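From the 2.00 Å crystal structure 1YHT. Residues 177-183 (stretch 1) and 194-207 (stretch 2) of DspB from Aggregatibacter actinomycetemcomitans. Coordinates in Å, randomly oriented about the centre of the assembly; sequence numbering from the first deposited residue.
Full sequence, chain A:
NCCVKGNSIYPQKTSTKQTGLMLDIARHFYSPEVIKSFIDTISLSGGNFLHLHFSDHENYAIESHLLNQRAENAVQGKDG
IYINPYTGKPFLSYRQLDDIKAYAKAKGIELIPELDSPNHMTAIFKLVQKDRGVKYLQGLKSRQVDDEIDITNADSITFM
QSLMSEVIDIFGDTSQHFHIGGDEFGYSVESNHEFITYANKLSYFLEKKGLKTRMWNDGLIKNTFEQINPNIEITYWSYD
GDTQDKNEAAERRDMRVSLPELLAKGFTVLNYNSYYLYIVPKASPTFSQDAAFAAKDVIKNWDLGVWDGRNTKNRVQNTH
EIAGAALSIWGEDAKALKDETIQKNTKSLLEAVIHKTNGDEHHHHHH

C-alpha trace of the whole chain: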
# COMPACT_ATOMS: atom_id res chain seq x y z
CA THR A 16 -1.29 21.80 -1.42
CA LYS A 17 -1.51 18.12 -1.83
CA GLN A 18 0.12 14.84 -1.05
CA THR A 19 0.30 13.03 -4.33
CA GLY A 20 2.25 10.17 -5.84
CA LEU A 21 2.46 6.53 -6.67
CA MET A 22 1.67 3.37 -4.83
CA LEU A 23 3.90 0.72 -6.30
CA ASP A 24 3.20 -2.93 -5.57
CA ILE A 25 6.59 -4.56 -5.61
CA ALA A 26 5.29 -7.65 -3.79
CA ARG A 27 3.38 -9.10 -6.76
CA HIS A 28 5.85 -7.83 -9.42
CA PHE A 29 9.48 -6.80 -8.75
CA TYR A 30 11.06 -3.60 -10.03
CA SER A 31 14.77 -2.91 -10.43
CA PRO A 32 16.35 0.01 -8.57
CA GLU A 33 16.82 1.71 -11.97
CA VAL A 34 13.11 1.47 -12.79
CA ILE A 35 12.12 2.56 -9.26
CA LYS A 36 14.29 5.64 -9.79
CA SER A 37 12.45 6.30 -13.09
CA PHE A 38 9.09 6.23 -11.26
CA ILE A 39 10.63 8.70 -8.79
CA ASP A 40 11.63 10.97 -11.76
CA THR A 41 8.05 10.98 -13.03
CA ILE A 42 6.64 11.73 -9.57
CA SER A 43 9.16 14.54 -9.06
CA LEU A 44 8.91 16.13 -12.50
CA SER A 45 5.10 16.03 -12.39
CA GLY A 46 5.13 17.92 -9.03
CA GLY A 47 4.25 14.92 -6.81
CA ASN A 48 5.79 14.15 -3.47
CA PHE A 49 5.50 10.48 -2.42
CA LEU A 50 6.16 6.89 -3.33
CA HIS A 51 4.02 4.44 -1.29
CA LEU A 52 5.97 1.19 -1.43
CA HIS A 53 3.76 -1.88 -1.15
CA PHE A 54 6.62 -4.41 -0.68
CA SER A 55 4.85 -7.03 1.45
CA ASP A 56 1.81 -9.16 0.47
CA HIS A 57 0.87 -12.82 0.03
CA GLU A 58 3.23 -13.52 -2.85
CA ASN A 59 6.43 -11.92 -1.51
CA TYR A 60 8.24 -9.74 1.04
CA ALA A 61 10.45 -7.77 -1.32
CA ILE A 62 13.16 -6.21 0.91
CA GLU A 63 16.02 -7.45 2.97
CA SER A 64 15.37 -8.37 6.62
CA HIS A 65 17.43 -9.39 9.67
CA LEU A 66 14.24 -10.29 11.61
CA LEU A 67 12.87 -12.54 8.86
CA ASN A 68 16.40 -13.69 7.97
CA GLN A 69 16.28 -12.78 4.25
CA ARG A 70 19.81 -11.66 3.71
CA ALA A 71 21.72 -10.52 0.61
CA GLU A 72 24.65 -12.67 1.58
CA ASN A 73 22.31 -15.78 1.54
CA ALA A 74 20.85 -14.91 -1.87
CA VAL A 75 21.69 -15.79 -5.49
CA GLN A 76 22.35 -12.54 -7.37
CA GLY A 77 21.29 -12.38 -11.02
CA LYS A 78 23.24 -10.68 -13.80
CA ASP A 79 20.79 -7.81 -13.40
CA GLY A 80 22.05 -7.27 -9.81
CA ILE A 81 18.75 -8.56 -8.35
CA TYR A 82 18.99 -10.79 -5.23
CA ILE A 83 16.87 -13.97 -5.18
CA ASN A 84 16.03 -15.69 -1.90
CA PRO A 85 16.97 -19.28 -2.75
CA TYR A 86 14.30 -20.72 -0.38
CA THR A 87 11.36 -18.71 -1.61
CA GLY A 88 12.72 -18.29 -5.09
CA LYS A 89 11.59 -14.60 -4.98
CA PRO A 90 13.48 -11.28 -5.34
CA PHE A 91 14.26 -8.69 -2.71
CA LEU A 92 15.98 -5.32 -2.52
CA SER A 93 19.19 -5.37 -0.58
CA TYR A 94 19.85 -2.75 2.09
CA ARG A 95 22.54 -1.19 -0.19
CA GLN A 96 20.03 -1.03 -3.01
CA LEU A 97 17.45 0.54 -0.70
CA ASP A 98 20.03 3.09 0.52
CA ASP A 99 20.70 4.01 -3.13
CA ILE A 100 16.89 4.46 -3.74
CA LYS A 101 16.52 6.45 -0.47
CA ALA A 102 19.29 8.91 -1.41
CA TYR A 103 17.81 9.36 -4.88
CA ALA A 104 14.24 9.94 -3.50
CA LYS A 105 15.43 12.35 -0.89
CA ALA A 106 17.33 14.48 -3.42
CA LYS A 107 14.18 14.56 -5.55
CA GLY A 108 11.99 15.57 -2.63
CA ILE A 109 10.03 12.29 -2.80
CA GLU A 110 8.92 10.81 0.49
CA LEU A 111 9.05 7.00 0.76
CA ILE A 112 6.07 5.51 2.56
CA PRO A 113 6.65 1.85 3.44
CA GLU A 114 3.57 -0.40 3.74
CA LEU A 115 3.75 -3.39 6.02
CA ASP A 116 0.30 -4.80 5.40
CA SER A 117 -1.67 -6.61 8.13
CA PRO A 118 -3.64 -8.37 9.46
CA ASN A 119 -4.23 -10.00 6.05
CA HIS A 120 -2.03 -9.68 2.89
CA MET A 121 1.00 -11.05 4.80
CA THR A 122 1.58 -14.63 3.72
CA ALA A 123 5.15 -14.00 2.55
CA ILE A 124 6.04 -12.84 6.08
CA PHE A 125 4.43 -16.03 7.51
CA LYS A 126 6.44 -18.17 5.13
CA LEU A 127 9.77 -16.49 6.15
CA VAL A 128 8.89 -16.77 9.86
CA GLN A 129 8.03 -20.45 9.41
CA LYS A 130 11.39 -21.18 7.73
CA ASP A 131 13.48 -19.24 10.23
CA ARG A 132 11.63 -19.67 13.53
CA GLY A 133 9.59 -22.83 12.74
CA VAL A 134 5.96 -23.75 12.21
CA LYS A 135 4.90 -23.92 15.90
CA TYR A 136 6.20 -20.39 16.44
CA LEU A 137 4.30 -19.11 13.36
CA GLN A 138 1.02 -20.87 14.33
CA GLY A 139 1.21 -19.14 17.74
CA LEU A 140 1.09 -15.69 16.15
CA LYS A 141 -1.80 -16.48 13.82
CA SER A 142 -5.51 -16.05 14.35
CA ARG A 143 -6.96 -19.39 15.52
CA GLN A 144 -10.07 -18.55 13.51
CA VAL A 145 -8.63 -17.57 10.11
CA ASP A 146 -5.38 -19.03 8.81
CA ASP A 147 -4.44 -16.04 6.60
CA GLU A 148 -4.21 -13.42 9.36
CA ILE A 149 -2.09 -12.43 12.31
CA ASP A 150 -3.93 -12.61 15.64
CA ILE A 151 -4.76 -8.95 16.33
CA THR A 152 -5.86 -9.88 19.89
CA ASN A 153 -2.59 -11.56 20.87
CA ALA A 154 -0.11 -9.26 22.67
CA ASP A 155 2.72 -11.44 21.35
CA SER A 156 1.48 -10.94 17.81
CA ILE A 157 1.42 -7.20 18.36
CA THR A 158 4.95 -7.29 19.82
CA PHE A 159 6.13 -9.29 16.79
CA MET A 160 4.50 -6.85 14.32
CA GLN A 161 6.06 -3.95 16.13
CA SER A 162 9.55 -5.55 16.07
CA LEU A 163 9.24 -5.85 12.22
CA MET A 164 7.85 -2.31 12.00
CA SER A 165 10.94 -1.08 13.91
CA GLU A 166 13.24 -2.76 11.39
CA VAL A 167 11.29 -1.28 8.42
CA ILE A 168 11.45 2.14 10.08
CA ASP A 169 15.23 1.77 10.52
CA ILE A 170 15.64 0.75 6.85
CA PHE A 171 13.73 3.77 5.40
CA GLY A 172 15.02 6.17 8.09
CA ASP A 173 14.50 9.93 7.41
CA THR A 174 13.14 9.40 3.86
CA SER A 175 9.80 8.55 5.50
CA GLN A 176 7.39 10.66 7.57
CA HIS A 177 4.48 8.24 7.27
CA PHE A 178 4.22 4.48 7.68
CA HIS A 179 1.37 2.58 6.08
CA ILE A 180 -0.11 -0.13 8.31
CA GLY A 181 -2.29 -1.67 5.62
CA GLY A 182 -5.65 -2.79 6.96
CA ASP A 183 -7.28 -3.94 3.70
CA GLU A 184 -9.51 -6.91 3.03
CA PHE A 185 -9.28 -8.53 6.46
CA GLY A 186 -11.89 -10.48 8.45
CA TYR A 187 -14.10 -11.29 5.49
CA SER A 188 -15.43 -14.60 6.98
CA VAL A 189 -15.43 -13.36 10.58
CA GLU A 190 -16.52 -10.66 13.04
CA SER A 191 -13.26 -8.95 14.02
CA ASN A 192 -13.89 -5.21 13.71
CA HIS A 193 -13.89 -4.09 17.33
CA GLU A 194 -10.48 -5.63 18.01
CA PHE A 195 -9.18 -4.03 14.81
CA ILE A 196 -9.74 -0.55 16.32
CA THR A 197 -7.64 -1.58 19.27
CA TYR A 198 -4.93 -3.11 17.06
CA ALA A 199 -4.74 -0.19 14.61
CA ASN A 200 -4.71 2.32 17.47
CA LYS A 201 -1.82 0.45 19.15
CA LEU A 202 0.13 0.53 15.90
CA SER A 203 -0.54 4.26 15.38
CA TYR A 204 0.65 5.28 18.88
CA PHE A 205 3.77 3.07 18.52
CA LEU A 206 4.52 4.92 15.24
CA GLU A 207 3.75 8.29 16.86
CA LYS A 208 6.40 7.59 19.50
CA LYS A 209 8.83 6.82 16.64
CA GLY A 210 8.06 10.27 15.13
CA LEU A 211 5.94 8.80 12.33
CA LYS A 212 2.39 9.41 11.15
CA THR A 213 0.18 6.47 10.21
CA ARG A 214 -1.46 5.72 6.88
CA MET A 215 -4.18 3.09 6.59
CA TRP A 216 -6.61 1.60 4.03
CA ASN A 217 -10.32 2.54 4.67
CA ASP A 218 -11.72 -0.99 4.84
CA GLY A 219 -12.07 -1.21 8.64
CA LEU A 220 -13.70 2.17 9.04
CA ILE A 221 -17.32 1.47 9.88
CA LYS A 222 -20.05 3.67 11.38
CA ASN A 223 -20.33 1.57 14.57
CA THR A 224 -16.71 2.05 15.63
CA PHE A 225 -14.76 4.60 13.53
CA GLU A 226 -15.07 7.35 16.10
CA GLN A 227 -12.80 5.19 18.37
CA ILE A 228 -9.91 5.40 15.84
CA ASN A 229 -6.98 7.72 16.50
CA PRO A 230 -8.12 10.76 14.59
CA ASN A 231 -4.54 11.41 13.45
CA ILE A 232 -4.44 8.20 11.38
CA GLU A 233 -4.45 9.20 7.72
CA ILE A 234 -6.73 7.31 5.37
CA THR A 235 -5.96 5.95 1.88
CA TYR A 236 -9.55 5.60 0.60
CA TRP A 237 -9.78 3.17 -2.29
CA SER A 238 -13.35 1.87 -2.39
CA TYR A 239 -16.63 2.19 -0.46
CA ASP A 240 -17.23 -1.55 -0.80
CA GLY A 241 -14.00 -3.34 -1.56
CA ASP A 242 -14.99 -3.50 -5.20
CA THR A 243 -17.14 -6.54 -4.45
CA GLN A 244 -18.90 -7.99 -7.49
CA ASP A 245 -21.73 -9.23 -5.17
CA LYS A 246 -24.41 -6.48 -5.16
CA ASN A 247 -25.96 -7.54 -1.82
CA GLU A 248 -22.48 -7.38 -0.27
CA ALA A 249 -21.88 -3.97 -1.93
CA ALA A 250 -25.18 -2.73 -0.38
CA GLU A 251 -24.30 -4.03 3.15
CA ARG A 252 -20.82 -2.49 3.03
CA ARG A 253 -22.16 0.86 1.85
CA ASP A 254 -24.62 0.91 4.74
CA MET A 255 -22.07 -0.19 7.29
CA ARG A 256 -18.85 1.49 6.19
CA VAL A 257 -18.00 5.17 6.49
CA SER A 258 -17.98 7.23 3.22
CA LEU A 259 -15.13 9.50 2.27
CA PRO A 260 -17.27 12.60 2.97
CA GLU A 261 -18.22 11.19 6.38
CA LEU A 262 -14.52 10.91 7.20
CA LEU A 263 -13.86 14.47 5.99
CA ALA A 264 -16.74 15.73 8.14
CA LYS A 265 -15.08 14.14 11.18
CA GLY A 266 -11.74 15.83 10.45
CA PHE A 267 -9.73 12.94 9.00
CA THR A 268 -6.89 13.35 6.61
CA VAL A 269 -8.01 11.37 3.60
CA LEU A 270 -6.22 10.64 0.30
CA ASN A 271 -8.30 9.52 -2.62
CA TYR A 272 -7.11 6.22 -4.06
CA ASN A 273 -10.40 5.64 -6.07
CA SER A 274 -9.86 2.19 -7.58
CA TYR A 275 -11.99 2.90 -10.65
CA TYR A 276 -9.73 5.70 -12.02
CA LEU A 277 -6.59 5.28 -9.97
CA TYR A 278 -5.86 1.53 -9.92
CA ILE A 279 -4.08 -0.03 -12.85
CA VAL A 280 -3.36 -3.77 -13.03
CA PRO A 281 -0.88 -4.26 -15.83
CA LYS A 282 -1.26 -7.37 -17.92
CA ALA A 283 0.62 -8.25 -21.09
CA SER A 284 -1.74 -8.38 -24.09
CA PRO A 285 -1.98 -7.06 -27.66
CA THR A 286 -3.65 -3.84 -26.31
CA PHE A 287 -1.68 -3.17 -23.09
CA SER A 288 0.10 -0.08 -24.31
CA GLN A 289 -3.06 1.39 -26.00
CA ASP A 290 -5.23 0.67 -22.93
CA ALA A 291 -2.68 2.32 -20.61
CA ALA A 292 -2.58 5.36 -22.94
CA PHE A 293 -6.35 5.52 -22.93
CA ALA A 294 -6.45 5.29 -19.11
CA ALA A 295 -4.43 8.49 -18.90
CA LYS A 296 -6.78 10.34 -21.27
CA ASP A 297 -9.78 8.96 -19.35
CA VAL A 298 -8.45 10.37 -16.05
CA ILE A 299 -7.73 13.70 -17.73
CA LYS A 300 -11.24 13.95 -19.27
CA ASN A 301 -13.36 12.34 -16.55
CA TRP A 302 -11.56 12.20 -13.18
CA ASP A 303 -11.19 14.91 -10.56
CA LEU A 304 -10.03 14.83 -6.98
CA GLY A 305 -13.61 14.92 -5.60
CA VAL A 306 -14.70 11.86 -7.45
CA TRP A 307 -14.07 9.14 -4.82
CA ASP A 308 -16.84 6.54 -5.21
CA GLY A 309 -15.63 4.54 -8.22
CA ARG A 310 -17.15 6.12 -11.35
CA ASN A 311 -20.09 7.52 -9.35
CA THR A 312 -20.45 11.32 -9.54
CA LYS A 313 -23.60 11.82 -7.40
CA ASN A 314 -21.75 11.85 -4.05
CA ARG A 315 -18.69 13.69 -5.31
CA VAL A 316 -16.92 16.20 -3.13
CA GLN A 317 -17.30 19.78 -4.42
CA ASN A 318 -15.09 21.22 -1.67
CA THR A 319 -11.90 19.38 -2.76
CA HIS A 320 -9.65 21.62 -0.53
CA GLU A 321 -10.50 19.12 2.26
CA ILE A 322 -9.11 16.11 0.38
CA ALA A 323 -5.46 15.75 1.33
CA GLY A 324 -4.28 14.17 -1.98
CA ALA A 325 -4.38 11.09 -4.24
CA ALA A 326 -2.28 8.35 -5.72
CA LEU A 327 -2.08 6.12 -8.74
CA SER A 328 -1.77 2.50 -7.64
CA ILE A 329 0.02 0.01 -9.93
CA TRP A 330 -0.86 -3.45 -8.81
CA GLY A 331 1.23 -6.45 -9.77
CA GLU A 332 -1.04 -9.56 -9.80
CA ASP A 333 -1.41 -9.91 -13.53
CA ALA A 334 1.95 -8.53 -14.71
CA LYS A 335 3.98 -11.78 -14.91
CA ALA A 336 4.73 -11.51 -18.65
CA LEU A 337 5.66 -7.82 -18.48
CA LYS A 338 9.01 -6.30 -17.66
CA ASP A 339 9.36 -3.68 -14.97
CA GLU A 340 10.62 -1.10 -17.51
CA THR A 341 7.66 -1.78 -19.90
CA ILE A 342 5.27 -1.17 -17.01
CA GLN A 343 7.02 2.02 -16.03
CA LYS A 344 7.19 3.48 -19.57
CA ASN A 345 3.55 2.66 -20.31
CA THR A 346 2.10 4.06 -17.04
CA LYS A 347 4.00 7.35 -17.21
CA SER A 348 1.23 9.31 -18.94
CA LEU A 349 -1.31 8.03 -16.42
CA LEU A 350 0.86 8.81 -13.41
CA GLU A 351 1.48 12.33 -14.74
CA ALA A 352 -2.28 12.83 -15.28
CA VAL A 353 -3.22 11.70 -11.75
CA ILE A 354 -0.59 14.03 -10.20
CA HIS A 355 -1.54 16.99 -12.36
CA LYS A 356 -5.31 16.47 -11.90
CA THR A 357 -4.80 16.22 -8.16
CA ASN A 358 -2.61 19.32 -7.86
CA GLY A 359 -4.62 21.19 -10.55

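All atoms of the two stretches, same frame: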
# COMPACT_ATOMS: atom_id res chain seq x y z
N HIS A 177 5.71 8.98 7.09
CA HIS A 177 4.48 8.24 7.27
C HIS A 177 4.80 6.78 7.09
O HIS A 177 5.61 6.43 6.21
CB HIS A 177 3.45 8.62 6.20
CG HIS A 177 3.08 10.07 6.19
ND1 HIS A 177 3.88 11.03 5.61
CD2 HIS A 177 2.01 10.72 6.70
CE1 HIS A 177 3.32 12.22 5.77
NE2 HIS A 177 2.19 12.06 6.44
N PHE A 178 4.09 5.93 7.82
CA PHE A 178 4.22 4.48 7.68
C PHE A 178 2.82 3.94 7.47
O PHE A 178 1.91 4.25 8.23
CB PHE A 178 4.88 3.94 8.97
CG PHE A 178 5.21 2.48 8.95
CD1 PHE A 178 6.54 2.06 9.01
CD2 PHE A 178 4.23 1.55 8.99
CE1 PHE A 178 6.87 0.70 9.06
CE2 PHE A 178 4.54 0.17 9.03
CZ PHE A 178 5.88 -0.25 9.05
N HIS A 179 2.67 3.09 6.44
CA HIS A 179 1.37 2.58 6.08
C HIS A 179 1.20 1.20 6.72
O HIS A 179 1.97 0.28 6.45
CB HIS A 179 1.22 2.57 4.56
CG HIS A 179 -0.20 2.49 4.08
ND1 HIS A 179 -1.04 1.44 4.40
CD2 HIS A 179 -0.93 3.34 3.31
CE1 HIS A 179 -2.22 1.64 3.83
NE2 HIS A 179 -2.16 2.76 3.13
N ILE A 180 0.18 1.09 7.58
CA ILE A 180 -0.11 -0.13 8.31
C ILE A 180 -1.10 -1.10 7.63
O ILE A 180 -1.50 -2.15 8.21
CB ILE A 180 -0.57 0.16 9.79
CG1 ILE A 180 -1.94 0.85 9.82
CG2 ILE A 180 0.54 0.94 10.53
CD1 ILE A 180 -2.56 0.97 11.16
N GLY A 181 -1.42 -0.82 6.38
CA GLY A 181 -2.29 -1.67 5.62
C GLY A 181 -3.71 -1.56 6.09
O GLY A 181 -4.28 -0.44 6.11
N GLY A 182 -4.28 -2.73 6.46
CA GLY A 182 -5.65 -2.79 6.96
C GLY A 182 -6.73 -2.99 5.88
O GLY A 182 -7.89 -2.62 6.08
N ASP A 183 -6.34 -3.59 4.75
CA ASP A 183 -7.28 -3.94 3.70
C ASP A 183 -7.66 -5.40 3.69
O ASP A 183 -6.85 -6.28 4.01
CB ASP A 183 -6.75 -3.56 2.31
CG ASP A 183 -5.44 -4.29 1.95
OD1 ASP A 183 -4.61 -4.50 2.86
OD2 ASP A 183 -5.25 -4.64 0.76
N GLU A 194 -11.89 -5.44 17.65
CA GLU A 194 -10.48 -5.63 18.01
C GLU A 194 -9.53 -4.96 17.01
O GLU A 194 -8.39 -4.65 17.36
CB GLU A 194 -10.15 -7.12 18.14
CG GLU A 194 -10.78 -7.77 19.34
CD GLU A 194 -10.14 -7.33 20.66
OE1 GLU A 194 -8.96 -6.85 20.66
OE2 GLU A 194 -10.86 -7.48 21.69
N PHE A 195 -9.99 -4.73 15.78
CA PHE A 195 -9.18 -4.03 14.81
C PHE A 195 -8.91 -2.60 15.24
O PHE A 195 -7.80 -2.10 15.08
CB PHE A 195 -9.80 -4.10 13.41
CG PHE A 195 -8.98 -3.36 12.39
CD1 PHE A 195 -7.72 -3.84 12.05
CD2 PHE A 195 -9.43 -2.14 11.86
CE1 PHE A 195 -6.92 -3.16 11.15
CE2 PHE A 195 -8.63 -1.42 10.93
CZ PHE A 195 -7.37 -1.92 10.58
N ILE A 196 -9.91 -1.92 15.82
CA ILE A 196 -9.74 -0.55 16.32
C ILE A 196 -8.59 -0.52 17.31
O ILE A 196 -7.68 0.33 17.23
CB ILE A 196 -10.99 -0.04 17.04
CG1 ILE A 196 -12.21 -0.08 16.11
CG2 ILE A 196 -10.77 1.34 17.66
CD1 ILE A 196 -11.98 0.45 14.78
N THR A 197 -8.64 -1.47 18.24
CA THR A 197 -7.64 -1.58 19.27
C THR A 197 -6.24 -1.81 18.67
O THR A 197 -5.25 -1.21 19.09
CB THR A 197 -8.01 -2.73 20.24
OG1 THR A 197 -9.32 -2.48 20.75
CG2 THR A 197 -7.03 -2.84 21.36
N TYR A 198 -6.18 -2.72 17.71
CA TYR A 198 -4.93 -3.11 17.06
C TYR A 198 -4.37 -1.91 16.27
O TYR A 198 -3.22 -1.55 16.42
CB TYR A 198 -5.24 -4.30 16.12
CG TYR A 198 -4.09 -4.80 15.25
CD1 TYR A 198 -3.03 -5.53 15.80
CD2 TYR A 198 -4.07 -4.55 13.87
CE1 TYR A 198 -1.97 -5.98 15.01
CE2 TYR A 198 -2.99 -4.98 13.07
CZ TYR A 198 -1.95 -5.71 13.64
OH TYR A 198 -0.89 -6.17 12.87
N ALA A 199 -5.20 -1.30 15.45
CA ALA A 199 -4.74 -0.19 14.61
C ALA A 199 -4.33 1.00 15.49
O ALA A 199 -3.32 1.65 15.23
CB ALA A 199 -5.82 0.22 13.61
N ASN A 200 -5.08 1.26 16.55
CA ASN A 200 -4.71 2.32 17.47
C ASN A 200 -3.35 2.03 18.09
O ASN A 200 -2.51 2.93 18.15
CB ASN A 200 -5.80 2.56 18.54
CG ASN A 200 -6.94 3.41 18.04
OD1 ASN A 200 -6.84 4.05 17.00
ND2 ASN A 200 -8.05 3.45 18.81
N LYS A 201 -3.10 0.79 18.49
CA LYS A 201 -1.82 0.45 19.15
C LYS A 201 -0.63 0.69 18.22
O LYS A 201 0.44 1.20 18.63
CB LYS A 201 -1.82 -0.97 19.69
CG LYS A 201 -2.50 -1.09 21.05
CD LYS A 201 -2.65 -2.53 21.48
CE LYS A 201 -3.16 -2.63 22.92
NZ LYS A 201 -3.12 -4.05 23.39
N LEU A 202 -0.86 0.34 16.96
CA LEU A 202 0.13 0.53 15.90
C LEU A 202 0.39 2.03 15.66
O LEU A 202 1.55 2.46 15.60
CB LEU A 202 -0.33 -0.23 14.65
CG LEU A 202 0.17 -1.66 14.41
CD1 LEU A 202 0.38 -2.61 15.61
CD2 LEU A 202 -0.44 -2.33 13.22
N SER A 203 -0.67 2.83 15.62
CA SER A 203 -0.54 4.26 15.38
C SER A 203 0.23 4.98 16.49
O SER A 203 1.05 5.87 16.19
CB SER A 203 -1.89 4.94 15.17
OG SER A 203 -2.68 5.01 16.35
N TYR A 204 -0.05 4.63 17.76
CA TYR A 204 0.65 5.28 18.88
C TYR A 204 2.13 4.81 19.01
O TYR A 204 2.99 5.55 19.44
CB TYR A 204 -0.13 5.10 20.18
CG TYR A 204 -1.44 5.89 20.16
CD1 TYR A 204 -1.43 7.26 19.98
CD2 TYR A 204 -2.67 5.25 20.29
CE1 TYR A 204 -2.61 7.99 19.95
CE2 TYR A 204 -3.87 5.96 20.24
CZ TYR A 204 -3.83 7.32 20.09
OH TYR A 204 -5.00 8.04 20.06
N PHE A 205 2.40 3.57 18.59
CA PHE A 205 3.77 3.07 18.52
C PHE A 205 4.52 3.89 17.45
O PHE A 205 5.64 4.34 17.67
CB PHE A 205 3.73 1.59 18.17
CG PHE A 205 5.04 1.01 17.82
CD1 PHE A 205 5.88 0.52 18.81
CD2 PHE A 205 5.45 0.93 16.50
CE1 PHE A 205 7.14 -0.06 18.48
CE2 PHE A 205 6.66 0.33 16.17
CZ PHE A 205 7.51 -0.15 17.16
N LEU A 206 3.90 4.08 16.29
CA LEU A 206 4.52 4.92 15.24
C LEU A 206 4.71 6.38 15.67
O LEU A 206 5.75 7.00 15.38
CB LEU A 206 3.68 4.86 13.96
CG LEU A 206 3.77 3.53 13.20
CD1 LEU A 206 2.69 3.40 12.12
CD2 LEU A 206 5.14 3.30 12.60
N GLU A 207 3.69 6.94 16.31
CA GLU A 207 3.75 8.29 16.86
C GLU A 207 4.97 8.45 17.75
O GLU A 207 5.74 9.41 17.59
CB GLU A 207 2.43 8.67 17.61
CG GLU A 207 2.47 10.04 18.27
CD GLU A 207 1.21 10.34 19.08
OE1 GLU A 207 0.96 9.69 20.10
OE2 GLU A 207 0.45 11.25 18.68

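At one end of this contact, a residue without a side chain meets an aromatic ring: Gly182 offers its bare backbone, with its CA 4.1 Å from CZ of Phe195. An ideal CB here would point toward the helix and lie only 3.2 Å from Phe195 CZ, too tight to be accommodated. The backbone angles (phi 90°, psi 25°) call for glycine independently, since a CB would also be jammed against the preceding carbonyl oxygen.

The rest illustrates how a strand packs against a helix running nearly antiparallel to it, at 161°, with the axes 10.0 Å apart at closest approach. Residues of stretch 1 alternate: Phe178 and Ile180 point toward the helix, whereas His177 and His179 point away. The helix answers with residues spaced by three or four, Phe195, Ala199, Leu202 and Leu206, which recur along one side.

Ile180 is the centre of the packing and has the largest covered area, 88 Å². Its branched side chain reaches several neighbours at once: CG2 lies 3.6 Å from Leu206 CD1, CB lies 4.2 Å from Leu202 CD2, and CD1 extends to within 4.1 Å of Ala199 CB. The methyl of Ala199, whose CA-to-CB bond points sideways, meets that tip in an apolar contact. Leu206, with chi1 m and chi2 t, spans both Phe178 and Ile180; its CD2 sits 3.7 Å from Phe178 CB and 4.2 Å from the centroid of the Phe178 ring, an off-centre CH-pi contact.

No hydrogen bond crosses between the stretches, so the 308 Å² buried between them is held by apolar packing. Two of the polar contacts are local: Gly181 N donates to His179 ND1 at 3.0 Å and Ser203 OG to Asn200 O at 2.8 Å; other polar side-chain atoms are satisfied elsewhere in the structure.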